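Rho GTPase-activating protein 27 (Homo sapiens, PDB 3PP2) probably switches off the GTPases CDC42 and RAC1, and may act in clathrin-mediated endocytosis, as a multidomain activator of which this chain is the pleckstrin homology domain. Local coordinates at residues L43-D48 and Y101-D106; T36-G41 and H115-Q120. One frame throughout, in Å; residues are numbered along the deposited sequence.

Overall arrangement
Both contacts belong to one pleckstrin homology domain, and their centres lie about 12 Å apart. Contact 1 joins strand 42-46 to strand 100-104 near the middle of the chain. Contact 2 joins strand 32-39 to helix 108-122 and sits further out, about 10 Å from the centre. Strands 32-39 and 42-46 follow each other and pair antiparallel, with Thr44 N probably bonded to Val37 O. Strand 100-104 and helix 108-122 are also consecutive. Along the chain contact 1 is therefore nested inside contact 2. Together they tie the early strands to the last strand and the C-terminal helix. Contact 1 fills the inside of the curled sheet, and contact 2 packs the helix against it.

Contact 1 of 2, residues L43-D48 and Y101-D106; sequences LTFFKD and YLIQHD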
loop_
_atom_site.group_PDB
_atom_site.type_symbol
_atom_site.label_atom_id
_atom_site.label_comp_id
_atom_site.label_asym_id
_atom_site.label_seq_id
_atom_site.Cartn_x
_atom_site.Cartn_y
_atom_site.Cartn_z
ATOM N N LEU A 43 -8.706 -16.017 13.332
ATOM C CA LEU A 43 -8.895 -14.597 13.021
ATOM C C LEU A 43 -10.004 -14.066 13.888
ATOM O O LEU A 43 -11.149 -14.526 13.797
ATOM C CB LEU A 43 -9.240 -14.403 11.544
ATOM C CG LEU A 43 -9.368 -12.969 11.013
ATOM C CD1 LEU A 43 -8.048 -12.256 11.067
ATOM C CD2 LEU A 43 -10.018 -12.991 9.595
ATOM N N THR A 44 -9.655 -13.106 14.746
ATOM C CA THR A 44 -10.579 -12.545 15.695
ATOM C C THR A 44 -10.858 -11.067 15.349
ATOM O O THR A 44 -9.928 -10.279 15.268
ATOM C CB THR A 44 -10.056 -12.647 17.124
ATOM O OG1 THR A 44 -9.794 -14.020 17.448
ATOM C CG2 THR A 44 -11.070 -12.042 18.111
ATOM N N PHE A 45 -12.127 -10.740 15.151
ATOM C CA PHE A 45 -12.585 -9.381 15.011
ATOM C C PHE A 45 -13.158 -8.940 16.336
ATOM O O PHE A 45 -14.101 -9.567 16.844
ATOM C CB PHE A 45 -13.675 -9.303 13.954
ATOM C CG PHE A 45 -13.212 -9.608 12.569
ATOM C CD1 PHE A 45 -12.399 -8.725 11.888
ATOM C CD2 PHE A 45 -13.585 -10.785 11.942
ATOM C CE1 PHE A 45 -11.995 -9.011 10.619
ATOM C CE2 PHE A 45 -13.163 -11.083 10.670
ATOM C CZ PHE A 45 -12.380 -10.171 10.013
ATOM N N PHE A 46 -12.598 -7.888 16.912
ATOM C CA PHE A 46 -13.088 -7.344 18.187
ATOM C C PHE A 46 -14.302 -6.481 17.971
ATOM O O PHE A 46 -14.753 -6.226 16.860
ATOM C CB PHE A 46 -11.904 -6.631 18.881
ATOM C CG PHE A 46 -10.886 -7.595 19.416
ATOM C CD1 PHE A 46 -9.876 -8.116 18.616
ATOM C CD2 PHE A 46 -10.983 -8.056 20.701
ATOM C CE1 PHE A 46 -9.002 -9.020 19.111
ATOM C CE2 PHE A 46 -10.104 -8.996 21.181
ATOM C CZ PHE A 46 -9.125 -9.470 20.400
ATOM N N LYS A 47 -14.900 -6.074 19.082
ATOM C CA LYS A 47 -16.000 -5.165 19.071
ATOM C C LYS A 47 -15.635 -3.907 18.271
ATOM O O LYS A 47 -14.452 -3.557 18.174
ATOM C CB LYS A 47 -16.340 -4.809 20.534
ATOM C CG LYS A 47 -17.649 -4.052 20.734
ATOM C CD LYS A 47 -17.873 -3.752 22.222
ATOM C CE LYS A 47 -19.317 -3.285 22.526
ATOM N NZ LYS A 47 -19.592 -3.083 23.986
ATOM N N ASP A 48 -16.646 -3.243 17.725
ATOM C CA ASP A 48 -16.484 -1.979 16.999
ATOM C C ASP A 48 -15.542 -1.036 17.733
ATOM O O ASP A 48 -15.692 -0.839 18.950
ATOM C CB ASP A 48 -17.867 -1.345 16.859
ATOM C CG ASP A 48 -17.902 -0.104 15.954
ATOM O OD1 ASP A 48 -16.849 0.446 15.540
ATOM O OD2 ASP A 48 -19.044 0.280 15.625
ATOM N N TYR A 101 -17.895 -13.682 5.806
ATOM C CA TYR A 101 -17.516 -12.323 6.211
ATOM C C TYR A 101 -16.861 -11.628 5.035
ATOM O O TYR A 101 -16.200 -12.281 4.218
ATOM C CB TYR A 101 -16.497 -12.344 7.369
ATOM C CG TYR A 101 -17.008 -13.093 8.569
ATOM C CD1 TYR A 101 -17.609 -12.446 9.635
ATOM C CD2 TYR A 101 -16.881 -14.480 8.613
ATOM C CE1 TYR A 101 -18.098 -13.165 10.702
ATOM C CE2 TYR A 101 -17.357 -15.219 9.647
ATOM C CZ TYR A 101 -17.971 -14.559 10.730
ATOM O OH TYR A 101 -18.469 -15.302 11.789
ATOM N N LEU A 102 -17.073 -10.322 4.944
ATOM C CA LEU A 102 -16.279 -9.463 4.089
ATOM C C LEU A 102 -15.328 -8.647 4.940
ATOM O O LEU A 102 -15.701 -8.210 6.030
ATOM C CB LEU A 102 -17.159 -8.551 3.243
ATOM C CG LEU A 102 -18.198 -9.231 2.372
ATOM C CD1 LEU A 102 -19.134 -8.236 1.690
ATOM C CD2 LEU A 102 -17.611 -10.189 1.396
ATOM N N ILE A 103 -14.139 -8.381 4.384
ATOM C CA ILE A 103 -13.041 -7.697 5.065
ATOM C C ILE A 103 -12.563 -6.627 4.102
ATOM O O ILE A 103 -12.401 -6.901 2.905
ATOM C CB ILE A 103 -11.883 -8.668 5.435
ATOM C CG1 ILE A 103 -12.423 -9.898 6.186
ATOM C CG2 ILE A 103 -10.767 -7.963 6.173
ATOM C CD1 ILE A 103 -11.383 -10.984 6.351
ATOM N N GLN A 104 -12.356 -5.414 4.602
ATOM C CA GLN A 104 -12.043 -4.293 3.693
ATOM C C GLN A 104 -11.155 -3.275 4.334
ATOM O O GLN A 104 -11.169 -3.079 5.554
ATOM C CB GLN A 104 -13.377 -3.648 3.296
ATOM C CG GLN A 104 -13.359 -2.633 2.192
ATOM C CD GLN A 104 -13.164 -1.213 2.668
ATOM O OE1 GLN A 104 -13.526 -0.843 3.816
ATOM N NE2 GLN A 104 -12.642 -0.370 1.767
ATOM N N HIS A 105 -10.431 -2.539 3.491
ATOM C CA HIS A 105 -9.699 -1.335 3.897
ATOM C C HIS A 105 -9.488 -0.502 2.649
ATOM O O HIS A 105 -9.363 -1.030 1.564
ATOM C CB HIS A 105 -8.367 -1.661 4.578
ATOM C CG HIS A 105 -7.784 -0.530 5.353
ATOM N ND1 HIS A 105 -7.116 0.525 4.751
ATOM C CD2 HIS A 105 -7.808 -0.268 6.687
ATOM C CE1 HIS A 105 -6.724 1.367 5.692
ATOM N NE2 HIS A 105 -7.147 0.925 6.875
ATOM N N ASP A 106 -9.476 0.819 2.810
ATOM C CA ASP A 106 -9.222 1.663 1.660
ATOM C C ASP A 106 -7.845 1.449 1.083
ATOM O O ASP A 106 -7.691 1.681 -0.129
ATOM C CB ASP A 106 -9.428 3.126 2.025
ATOM C CG ASP A 106 -10.862 3.467 2.323
ATOM O OD1 ASP A 106 -11.786 2.662 2.027
ATOM O OD2 ASP A 106 -11.040 4.565 2.906
#
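This is a buried, apolar contact across the core of the curled sheet. Leu43 and Phe45 of strand 42-46 meet Ile103 of strand 100-104. The backbones stay far apart, with Phe45 CA and Ile103 CA 10.1 Å from each other. The space between them is bridged by side chains alone, without hydrogen bonds.

Ile103 carries the second strand's share. Its CG1 lies beside the backbone N (chi1 -51°) and CD1 continues the chain in extended form (chi2 170°). The branch thus offers two carbons in a row to the ring of Phe45. Phe45 CZ is 3.8 Å from Ile103 CG1 and 3.9 Å from Ile103 CD1. CD1 comes to the ring edge in plane, while CG1 approaches obliquely. The same methyl also meets Leu43, tip to tip, with Leu43 CD2 4.1 Å from Ile103 CD1. Ile103 CD1 therefore touches both Leu43 and Phe45.

Neighbouring strands complete the packing. Leu43 also touches Leu93 and Thr36, and Phe45 touches Thr36 and Arg16. Leu102 points away from strand 42-46 and packs on Trp31 and Val90, as expected from the alternation of side chains along a strand.

Beyond the apolar part, Gln104 NE2 gives a bond to Asp106 OD1 at 3.2 Å. The acceptor lies almost in the amide plane, and the carboxylate oxygen is met on its anti side. NE2 also bonds Lys88 O, and Gln104 OE1 bonds Arg87 NH1. Partners at both ends of the amide should fix its rotation.

The pleckstrin homology fold is a beta barrel of two nearly orthogonal antiparallel sheets, capped by a C-terminal helix. This contact lies in its interior, between strands that are not neighbours in the sheet.

Contact 2 of 2, residues T36-G41 and H115-Q120; sequences TVLEGG and HKAIAQ
Strand 36-39 passes beside helix 115-120 with Leu38 CA and Ile118 CA 7.4 Å apart, the nearest pair of CA atoms between the two segments. After the strand the chain turns sharply through Gly40 and Gly41. Both have positive phi, close to the values of a type I' turn, and this joins strand 32-39 to strand 42-46 as a hairpin. At Gly41 the backbone angles by themselves call for glycine.

One side chain carries the strand's share of the contact. Leu38 has its CG anti to the backbone N (chi1 176°). Chi2 of 62° turns CD1 back and carries CD2 on outward. That methyl presses on the helix at Ala117. Leu38 CD2 is 3.5 Å from Ala117 CB, 3.4 Å from Ala117 O and 3.8 Å from Ile118 N. The methyl thus rests on helix backbone as well as on side chain. Ala117 offers only its CB here, which is consistent with so close an approach. Ile118 meets it more loosely, with Leu38 CD2 4.4 Å from Ile118 CG1.

The helix is regular, with Ala119 N bonded to His115 O and Gln120 N to Lys116 O. Leu72 touches both Leu38 and Ile118, and Leu77 of strand 76-79 also packs on Ile118. On another part of the helix surface, His115 stacks on Trp79, and its ND1 is hydrogen-bonded to Trp79 NE1 of a third subunit.

In the pleckstrin homology fold the C-terminal helix caps one open end of the beta barrel, and Leu38 lies where strand and helix meet. Neither a salt bridge nor a hydrogen bond links the two segments. The contact implies van der Waals packing of one methyl, apolar against Ala117 CB and Ile118 CG1 but also close to the polar Ala117 O.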
loop_
_atom_site.group_PDB
_atom_site.type_symbol
_atom_site.label_atom_id
_atom_site.label_comp_id
_atom_site.label_asym_id
_atom_site.label_seq_id
_atom_site.Cartn_x
_atom_site.Cartn_y
_atom_site.Cartn_z
ATOM N N THR A 36 -8.433 -6.274 14.838
ATOM C CA THR A 36 -8.454 -7.606 14.257
ATOM C C THR A 36 -7.128 -8.241 14.583
ATOM O O THR A 36 -6.082 -7.612 14.415
ATOM C CB THR A 36 -8.645 -7.525 12.720
ATOM O OG1 THR A 36 -9.834 -6.771 12.428
ATOM C CG2 THR A 36 -8.779 -8.904 12.074
ATOM N N VAL A 37 -7.162 -9.486 15.032
ATOM C CA VAL A 37 -5.965 -10.246 15.344
ATOM C C VAL A 37 -5.995 -11.603 14.677
ATOM O O VAL A 37 -6.964 -12.326 14.785
ATOM C CB VAL A 37 -5.800 -10.456 16.871
ATOM C CG1 VAL A 37 -4.606 -11.379 17.238
ATOM C CG2 VAL A 37 -5.673 -9.062 17.562
ATOM N N LEU A 38 -4.933 -11.900 13.953
ATOM C CA LEU A 38 -4.668 -13.234 13.430
ATOM C C LEU A 38 -3.560 -13.865 14.243
ATOM O O LEU A 38 -2.454 -13.346 14.310
ATOM C CB LEU A 38 -4.235 -13.132 11.974
ATOM C CG LEU A 38 -3.826 -14.426 11.286
ATOM C CD1 LEU A 38 -4.976 -15.390 11.228
ATOM C CD2 LEU A 38 -3.282 -14.102 9.908
ATOM N N GLU A 39 -3.866 -14.979 14.908
ATOM C CA GLU A 39 -2.877 -15.663 15.752
ATOM C C GLU A 39 -3.206 -17.138 15.735
ATOM O O GLU A 39 -4.356 -17.502 15.926
ATOM C CB GLU A 39 -2.957 -15.098 17.190
ATOM C CG GLU A 39 -1.915 -15.586 18.154
ATOM C CD GLU A 39 -1.833 -14.711 19.431
ATOM O OE1 GLU A 39 -2.614 -13.717 19.571
ATOM O OE2 GLU A 39 -0.983 -15.028 20.301
ATOM N N GLY A 40 -2.193 -17.977 15.517
ATOM C CA GLY A 40 -2.381 -19.401 15.509
ATOM C C GLY A 40 -3.490 -20.000 14.667
ATOM O O GLY A 40 -4.176 -20.921 15.109
ATOM N N GLY A 41 -3.672 -19.508 13.439
ATOM C CA GLY A 41 -4.746 -20.044 12.603
ATOM C C GLY A 41 -6.185 -19.609 12.949
ATOM O O GLY A 41 -7.145 -20.218 12.495
ATOM N N HIS A 115 -4.483 -10.554 3.181
ATOM C CA HIS A 115 -4.762 -11.728 2.413
ATOM C C HIS A 115 -3.652 -12.737 2.555
ATOM O O HIS A 115 -3.906 -13.914 2.802
ATOM C CB HIS A 115 -4.977 -11.328 0.940
ATOM C CG HIS A 115 -5.227 -12.476 0.037
ATOM N ND1 HIS A 115 -4.236 -13.353 -0.332
ATOM C CD2 HIS A 115 -6.365 -12.922 -0.550
ATOM C CE1 HIS A 115 -4.763 -14.304 -1.084
ATOM N NE2 HIS A 115 -6.044 -14.045 -1.267
ATOM N N LYS A 116 -2.405 -12.286 2.424
ATOM C CA LYS A 116 -1.248 -13.175 2.559
ATOM C C LYS A 116 -1.210 -13.877 3.909
ATOM O O LYS A 116 -0.991 -15.077 3.993
ATOM C CB LYS A 116 0.048 -12.396 2.324
ATOM C CG LYS A 116 1.278 -13.261 2.177
ATOM C CD LYS A 116 2.508 -12.382 1.847
ATOM C CE LYS A 116 3.764 -13.248 1.691
ATOM N NZ LYS A 116 4.947 -12.408 1.635
ATOM N N ALA A 117 -1.472 -13.118 4.967
ATOM C CA ALA A 117 -1.410 -13.671 6.321
ATOM C C ALA A 117 -2.536 -14.683 6.524
ATOM O O ALA A 117 -2.332 -15.766 7.106
ATOM C CB ALA A 117 -1.418 -12.548 7.362
ATOM N N ILE A 118 -3.752 -14.319 6.142
ATOM C CA ILE A 118 -4.898 -15.225 6.295
ATOM C C ILE A 118 -4.734 -16.470 5.454
ATOM O O ILE A 118 -4.999 -17.588 5.923
ATOM C CB ILE A 118 -6.242 -14.503 5.966
ATOM C CG1 ILE A 118 -6.508 -13.340 6.950
ATOM C CG2 ILE A 118 -7.436 -15.477 5.973
ATOM C CD1 ILE A 118 -7.549 -12.339 6.462
ATOM N N ALA A 119 -4.253 -16.314 4.233
ATOM C CA ALA A 119 -3.980 -17.466 3.379
ATOM C C ALA A 119 -2.995 -18.433 4.035
ATOM O O ALA A 119 -3.187 -19.671 3.995
ATOM C CB ALA A 119 -3.431 -17.000 1.976
ATOM N N GLN A 120 -1.938 -17.900 4.642
ATOM C CA GLN A 120 -0.984 -18.763 5.342
ATOM C C GLN A 120 -1.654 -19.433 6.540
ATOM O O GLN A 120 -1.364 -20.599 6.846
ATOM C CB GLN A 120 0.239 -17.973 5.774
ATOM C CG GLN A 120 1.319 -18.820 6.413
ATOM C CD GLN A 120 2.663 -18.105 6.600
ATOM O OE1 GLN A 120 3.045 -17.208 5.827
ATOM N NE2 GLN A 120 3.388 -18.509 7.634
#